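Matching sites in maltose/maltodextrin-binding protein from Thermus thermophilus, a protein that binds maltotriose and probably delivers maltodextrins to an uptake system as a periplasmic sugar-binding protein (PDB 2GH9 (chain A, 1.95 Å), residues E113-I118 and G233-G238), and in its relative solute-binding protein from Thermoactinomyces vulgaris (PDB 2ZYN (chain B, 1.70 Å), residues E129-I134 and G248-K253). One frame, after least-squares fit of the local backbone (RMSD 0.53 Å); residues are numbered along the deposited sequences.

Structure 1 (2GH9); sequences ESVALI and GPWALG. With GLC (alpha-D-glucopyranose), chain C; GLC (alpha-D-glucopyranose), chain D.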
loop_
_atom_site.group_PDB
_atom_site.type_symbol
_atom_site.label_atom_id
_atom_site.label_comp_id
_atom_site.label_asym_id
_atom_site.label_seq_id
_atom_site.Cartn_x
_atom_site.Cartn_y
_atom_site.Cartn_z
ATOM N N GLU A 113 -2.996 -2.959 5.092
ATOM C CA GLU A 113 -3.606 -2.913 3.782
ATOM C C GLU A 113 -2.842 -3.795 2.818
ATOM O O GLU A 113 -1.676 -4.080 3.011
ATOM C CB GLU A 113 -3.566 -1.484 3.259
ATOM C CG GLU A 113 -2.141 -0.920 3.142
ATOM C CD GLU A 113 -2.106 0.560 2.903
ATOM O OE1 GLU A 113 -3.155 1.180 3.090
ATOM O OE2 GLU A 113 -1.039 1.108 2.500
ATOM N N SER A 114 -3.520 -4.175 1.745
ATOM C CA SER A 114 -2.878 -4.843 0.623
ATOM C C SER A 114 -3.781 -4.662 -0.568
ATOM O O SER A 114 -4.965 -4.363 -0.414
ATOM C CB SER A 114 -2.679 -6.345 0.916
ATOM O OG SER A 114 -3.862 -7.085 0.659
ATOM N N VAL A 115 -3.245 -4.860 -1.767
ATOM C CA VAL A 115 -4.118 -5.008 -2.920
ATOM C C VAL A 115 -4.824 -6.357 -2.891
ATOM O O VAL A 115 -4.416 -7.312 -2.212
ATOM C CB VAL A 115 -3.374 -4.800 -4.299
ATOM C CG1 VAL A 115 -2.841 -3.371 -4.383
ATOM C CG2 VAL A 115 -2.272 -5.865 -4.528
ATOM N N ALA A 116 -5.928 -6.398 -3.624
ATOM C CA ALA A 116 -6.749 -7.587 -3.773
ATOM C C ALA A 116 -7.642 -7.425 -5.017
ATOM O O ALA A 116 -7.752 -6.340 -5.596
ATOM C CB ALA A 116 -7.625 -7.795 -2.555
ATOM N N LEU A 117 -8.290 -8.519 -5.386
ATOM C CA LEU A 117 -9.279 -8.519 -6.430
ATOM C C LEU A 117 -10.571 -7.969 -5.823
ATOM O O LEU A 117 -11.223 -8.626 -5.004
ATOM C CB LEU A 117 -9.481 -9.932 -6.994
ATOM C CG LEU A 117 -10.577 -10.007 -8.066
ATOM C CD1 LEU A 117 -10.108 -9.250 -9.299
ATOM C CD2 LEU A 117 -10.931 -11.439 -8.375
ATOM N N ILE A 118 -10.901 -6.740 -6.216
ATOM C CA ILE A 118 -12.128 -6.099 -5.803
ATOM C C ILE A 118 -13.070 -6.146 -7.015
ATOM O O ILE A 118 -12.756 -5.643 -8.093
ATOM C CB ILE A 118 -11.899 -4.673 -5.312
ATOM C CG1 ILE A 118 -10.733 -4.633 -4.309
ATOM C CG2 ILE A 118 -13.195 -4.103 -4.666
ATOM C CD1 ILE A 118 -10.335 -3.184 -3.856
ATOM N N GLY A 233 -6.492 -1.705 -3.350
ATOM C CA GLY A 233 -6.486 -1.906 -1.925
ATOM C C GLY A 233 -7.526 -1.102 -1.170
ATOM O O GLY A 233 -8.267 -0.295 -1.759
ATOM N N PRO A 234 -7.567 -1.307 0.152
ATOM C CA PRO A 234 -8.666 -0.797 0.979
ATOM C C PRO A 234 -8.725 0.738 1.081
ATOM O O PRO A 234 -9.761 1.281 1.449
ATOM C CB PRO A 234 -8.410 -1.457 2.346
ATOM C CG PRO A 234 -6.982 -1.788 2.349
ATOM C CD PRO A 234 -6.606 -2.089 0.945
ATOM N N TRP A 235 -7.625 1.406 0.755
ATOM C CA TRP A 235 -7.592 2.861 0.629
ATOM C C TRP A 235 -8.598 3.427 -0.360
ATOM O O TRP A 235 -8.871 4.633 -0.319
ATOM C CB TRP A 235 -6.187 3.357 0.215
ATOM C CG TRP A 235 -5.688 2.708 -1.017
ATOM C CD1 TRP A 235 -5.966 3.049 -2.316
ATOM C CD2 TRP A 235 -4.844 1.564 -1.071
ATOM N NE1 TRP A 235 -5.334 2.167 -3.178
ATOM C CE2 TRP A 235 -4.641 1.250 -2.432
ATOM C CE3 TRP A 235 -4.237 0.763 -0.091
ATOM C CZ2 TRP A 235 -3.826 0.194 -2.838
ATOM C CZ3 TRP A 235 -3.427 -0.279 -0.499
ATOM C CH2 TRP A 235 -3.242 -0.560 -1.865
ATOM N N ALA A 236 -9.094 2.586 -1.274
ATOM C CA ALA A 236 -10.002 3.000 -2.351
ATOM C C ALA A 236 -11.486 2.799 -1.970
ATOM O O ALA A 236 -12.378 3.310 -2.647
ATOM C CB ALA A 236 -9.676 2.208 -3.624
ATOM N N LEU A 237 -11.723 2.064 -0.883
ATOM C CA LEU A 237 -13.050 1.619 -0.492
ATOM C C LEU A 237 -13.957 2.731 -0.003
ATOM O O LEU A 237 -15.162 2.630 -0.186
ATOM C CB LEU A 237 -12.969 0.512 0.559
ATOM C CG LEU A 237 -12.395 -0.805 0.045
ATOM C CD1 LEU A 237 -12.356 -1.902 1.112
ATOM C CD2 LEU A 237 -13.138 -1.299 -1.202
ATOM N N GLY A 238 -13.381 3.780 0.597
ATOM C CA GLY A 238 -14.143 4.948 1.021
ATOM C C GLY A 238 -14.958 5.515 -0.133
ATOM O O GLY A 238 -16.171 5.706 -0.008
HETATM C C1 GLC C . -1.142 2.748 -2.124
HETATM C C2 GLC C . -0.440 2.136 -0.927
HETATM C C3 GLC C . 1.059 2.509 -0.967
HETATM C C4 GLC C . 1.717 2.188 -2.299
HETATM C C5 GLC C . 0.892 2.765 -3.447
HETATM C C6 GLC C . 1.449 2.313 -4.802
HETATM O O2 GLC C . -1.012 2.645 0.281
HETATM O O3 GLC C . 1.747 1.867 0.085
HETATM O O4 GLC C . 3.055 2.725 -2.327
HETATM O O5 GLC C . -0.490 2.353 -3.337
HETATM O O6 GLC C . 1.156 3.249 -5.844
HETATM C C1 GLC D . -3.770 7.355 -2.163
HETATM C C2 GLC D . -3.969 6.383 -1.001
HETATM C C3 GLC D . -2.715 5.553 -0.810
HETATM C C4 GLC D . -2.385 4.816 -2.118
HETATM C C5 GLC D . -2.200 5.805 -3.280
HETATM C C6 GLC D . -2.047 5.070 -4.626
HETATM O O1 GLC D . -2.811 8.333 -1.770
HETATM O O2 GLC D . -4.326 7.093 0.205
HETATM O O3 GLC D . -2.852 4.623 0.277
HETATM O O4 GLC D . -1.128 4.178 -1.976
HETATM O O5 GLC D . -3.331 6.672 -3.345
HETATM O O6 GLC D . -1.933 5.991 -5.728
#
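Glu113 meets the edge of the Trp235 ring where the chain crosses from strand 104-113 of one sheet to strand 116-120 of the other, consistent with one of the hinge crossings between the two lobes of a periplasmic binding protein. Glu113 OE1 lies 3.4 Å from CE3 of Trp235, the carboxylate turned 73° from the ring plane; Glu113 OE2 accepts a 2.7 Å hydrogen bond from O2 of the chain C glucose. Arg305 forms a salt bridge with OE1. With CG between its backbone N and carbonyl carbon (chi1 54°), Trp235 lays its indole between both glucoses on one face and Gly233 CA on the other. Val115 CG1 touches CH2 of Trp235 at 3.8 Å. Beyond this tight sugar-binding end the packing is looser: CD1 of Ile118 comes no nearer to CD2 of Leu237 than 4.3 Å, with Val321 of helix 320-326 also against Leu237.

Structure 2 (2ZYN); sequences ESVALI and GPWAIK. With GLC (alpha-D-glucopyranose), chain E; GLC (alpha-D-glucopyranose), chain F.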
loop_
_atom_site.group_PDB
_atom_site.type_symbol
_atom_site.label_atom_id
_atom_site.label_comp_id
_atom_site.label_asym_id
_atom_site.label_seq_id
_atom_site.Cartn_x
_atom_site.Cartn_y
_atom_site.Cartn_z
ATOM N N GLU B 129 -1.943 -3.034 5.008
ATOM C CA GLU B 129 -2.647 -3.112 3.724
ATOM C C GLU B 129 -2.030 -4.046 2.689
ATOM O O GLU B 129 -0.814 -4.225 2.633
ATOM C CB GLU B 129 -2.789 -1.706 3.128
ATOM C CG GLU B 129 -1.477 -1.095 2.640
ATOM C CD GLU B 129 -1.539 0.409 2.443
ATOM O OE1 GLU B 129 -0.528 0.978 1.986
ATOM O OE2 GLU B 129 -2.586 1.028 2.741
ATOM N N SER B 130 -2.899 -4.629 1.871
ATOM C CA SER B 130 -2.506 -5.327 0.656
ATOM C C SER B 130 -3.579 -5.055 -0.385
ATOM O O SER B 130 -4.737 -4.845 -0.035
ATOM C CB SER B 130 -2.408 -6.829 0.904
ATOM O OG SER B 130 -2.280 -7.529 -0.317
ATOM N N VAL B 131 -3.193 -5.042 -1.657
ATOM C CA VAL B 131 -4.179 -5.004 -2.733
ATOM C C VAL B 131 -4.924 -6.337 -2.773
ATOM O O VAL B 131 -4.396 -7.366 -2.348
ATOM C CB VAL B 131 -3.543 -4.712 -4.116
ATOM C CG1 VAL B 131 -2.920 -3.310 -4.137
ATOM C CG2 VAL B 131 -2.520 -5.795 -4.502
ATOM N N ALA B 132 -6.164 -6.302 -3.249
ATOM C CA ALA B 132 -6.927 -7.511 -3.511
ATOM C C ALA B 132 -7.772 -7.269 -4.748
ATOM O O ALA B 132 -7.621 -6.235 -5.409
ATOM C CB ALA B 132 -7.797 -7.878 -2.310
ATOM N N LEU B 133 -8.633 -8.230 -5.080
ATOM C CA LEU B 133 -9.560 -8.082 -6.190
ATOM C C LEU B 133 -10.816 -7.395 -5.679
ATOM O O LEU B 133 -11.555 -7.952 -4.868
ATOM C CB LEU B 133 -9.903 -9.449 -6.796
ATOM C CG LEU B 133 -10.536 -9.462 -8.193
ATOM C CD1 LEU B 133 -9.580 -8.911 -9.243
ATOM C CD2 LEU B 133 -10.952 -10.873 -8.559
ATOM N N ILE B 134 -11.024 -6.162 -6.130
ATOM C CA ILE B 134 -12.225 -5.408 -5.798
ATOM C C ILE B 134 -13.125 -5.437 -7.021
ATOM O O ILE B 134 -12.732 -5.001 -8.101
ATOM C CB ILE B 134 -11.909 -3.938 -5.404
ATOM C CG1 ILE B 134 -10.852 -3.884 -4.291
ATOM C CG2 ILE B 134 -13.182 -3.208 -4.967
ATOM C CD1 ILE B 134 -10.271 -2.499 -4.060
ATOM N N GLY B 248 -6.371 -1.560 -3.191
ATOM C CA GLY B 248 -6.296 -1.762 -1.749
ATOM C C GLY B 248 -7.444 -1.144 -0.977
ATOM O O GLY B 248 -8.317 -0.507 -1.569
ATOM N N PRO B 249 -7.446 -1.317 0.363
ATOM C CA PRO B 249 -8.545 -0.853 1.218
ATOM C C PRO B 249 -8.765 0.661 1.167
ATOM O O PRO B 249 -9.859 1.140 1.472
ATOM C CB PRO B 249 -8.104 -1.275 2.627
ATOM C CG PRO B 249 -7.086 -2.347 2.415
ATOM C CD PRO B 249 -6.384 -1.975 1.148
ATOM N N TRP B 250 -7.727 1.392 0.769
ATOM C CA TRP B 250 -7.761 2.842 0.667
ATOM C C TRP B 250 -8.751 3.340 -0.389
ATOM O O TRP B 250 -9.092 4.514 -0.403
ATOM C CB TRP B 250 -6.360 3.374 0.339
ATOM C CG TRP B 250 -5.796 2.780 -0.917
ATOM C CD1 TRP B 250 -6.096 3.137 -2.202
ATOM C CD2 TRP B 250 -4.847 1.711 -1.006
ATOM N NE1 TRP B 250 -5.386 2.358 -3.087
ATOM C CE2 TRP B 250 -4.615 1.472 -2.379
ATOM C CE3 TRP B 250 -4.169 0.928 -0.060
ATOM C CZ2 TRP B 250 -3.725 0.490 -2.828
ATOM C CZ3 TRP B 250 -3.294 -0.057 -0.508
ATOM C CH2 TRP B 250 -3.077 -0.261 -1.877
ATOM N N ALA B 251 -9.195 2.446 -1.270
ATOM C CA ALA B 251 -10.095 2.807 -2.368
ATOM C C ALA B 251 -11.577 2.618 -2.037
ATOM O O ALA B 251 -12.438 3.111 -2.764
ATOM C CB ALA B 251 -9.735 2.011 -3.623
ATOM N N ILE B 252 -11.867 1.912 -0.946
ATOM C CA ILE B 252 -13.232 1.442 -0.663
ATOM C C ILE B 252 -14.277 2.546 -0.458
ATOM O O ILE B 252 -15.368 2.483 -1.039
ATOM C CB ILE B 252 -13.255 0.413 0.511
ATOM C CG1 ILE B 252 -12.537 -0.885 0.107
ATOM C CG2 ILE B 252 -14.691 0.145 1.000
ATOM C CD1 ILE B 252 -13.157 -1.644 -1.089
ATOM N N LYS B 253 -13.946 3.543 0.361
ATOM C CA LYS B 253 -14.868 4.643 0.655
ATOM C C LYS B 253 -15.222 5.441 -0.594
ATOM O O LYS B 253 -16.372 5.852 -0.770
ATOM C CB LYS B 253 -14.288 5.574 1.729
ATOM C CG LYS B 253 -14.079 4.914 3.087
ATOM C CD LYS B 253 -15.384 4.387 3.665
ATOM C CE LYS B 253 -15.184 3.796 5.053
ATOM N NZ LYS B 253 -16.486 3.409 5.663
HETATM C C1 GLC E . -4.226 6.594 -2.545
HETATM C C2 GLC E . -3.983 6.012 -1.146
HETATM C C3 GLC E . -2.594 5.409 -1.107
HETATM C C4 GLC E . -2.386 4.326 -2.217
HETATM C C5 GLC E . -2.760 4.903 -3.616
HETATM C C6 GLC E . -2.893 3.842 -4.708
HETATM O O2 GLC E . -4.147 6.979 -0.131
HETATM O O3 GLC E . -2.295 4.845 0.176
HETATM O O4 GLC E . -1.040 3.886 -2.179
HETATM O O5 GLC E . -4.040 5.592 -3.541
HETATM O O6 GLC E . -3.261 4.450 -5.925
HETATM C C1 GLC F . -0.841 2.485 -2.289
HETATM C C2 GLC F . 0.039 2.100 -1.078
HETATM C C3 GLC F . 1.571 2.428 -1.298
HETATM C C4 GLC F . 2.073 2.141 -2.731
HETATM C C5 GLC F . 1.130 2.755 -3.791
HETATM C C6 GLC F . 1.581 2.447 -5.226
HETATM O O2 GLC F . -0.414 2.747 0.124
HETATM O O3 GLC F . 2.371 1.629 -0.442
HETATM O O4 GLC F . 3.381 2.683 -2.905
HETATM O O5 GLC F . -0.220 2.283 -3.615
HETATM O O6 GLC F . 0.982 3.378 -6.091
#
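Glu129 meets the edge of the Trp250 ring: Glu129 OE2 lies 3.2 Å from CE3 of Trp250, the carboxylate turned 69° from the ring plane, while Glu129 OE1 accepts a 2.6 Å hydrogen bond from O2 of the chain F glucose. Lys282 forms a salt bridge with OE2. Trp250, whose CG sits between the backbone N and the carbonyl carbon (chi1 57°), holds its indole between both glucoses on one face and Gly248 CA on the other. Val131 CG1 touches CH2 of Trp250 at 3.8 Å. Away from this tight sugar-binding end the packing is looser: CG2 of Ile134 approaches CD1 of Ile252 at 4.2 Å, with Phe340 of helix 335-344 also against Ile252. Next along the helix, partly exposed Lys253 does not touch the other segment; its NZ gives a hydrogen bond to Lys314 O.

What differs
The clearest exchange is Leu237(A) for Ile252(B), which places the branch of a buried side chain at the gamma carbon in one and the beta carbon in the other. The arm facing the other segment is preserved: CG of Leu237(A) and CG1 of Ile252(B) stand 0.2 Å apart after superposition, and CD2 of Leu237(A) and CD1 of Ile252(B) 0.4 Å apart. Consistent with this, the touch on Ile118(A) or Ile134(B) is kept. What differs is the remaining methyl: CD1 of Leu237(A) has no counterpart in Ile252(B), whereas CG2, attached at the beta carbon of Ile252(B), has none in Leu237(A). The side chains of Glu113(A), Val115(A) and Trp235(A) keep their place against Glu129(B), Val131(B) and Trp250(B), with glucose units bound in both. Where structure 1 has Gly238(A), structure 2 has Lys253(B), whose CB to NZ have no counterpart; the CA atoms stand 0.9 Å apart. Ser114(A) and Ser130(B) place their side chains differently yet both bond to the following valine O. The CA atoms of Glu113(A) and Glu129(B) stand 1.0 Å apart.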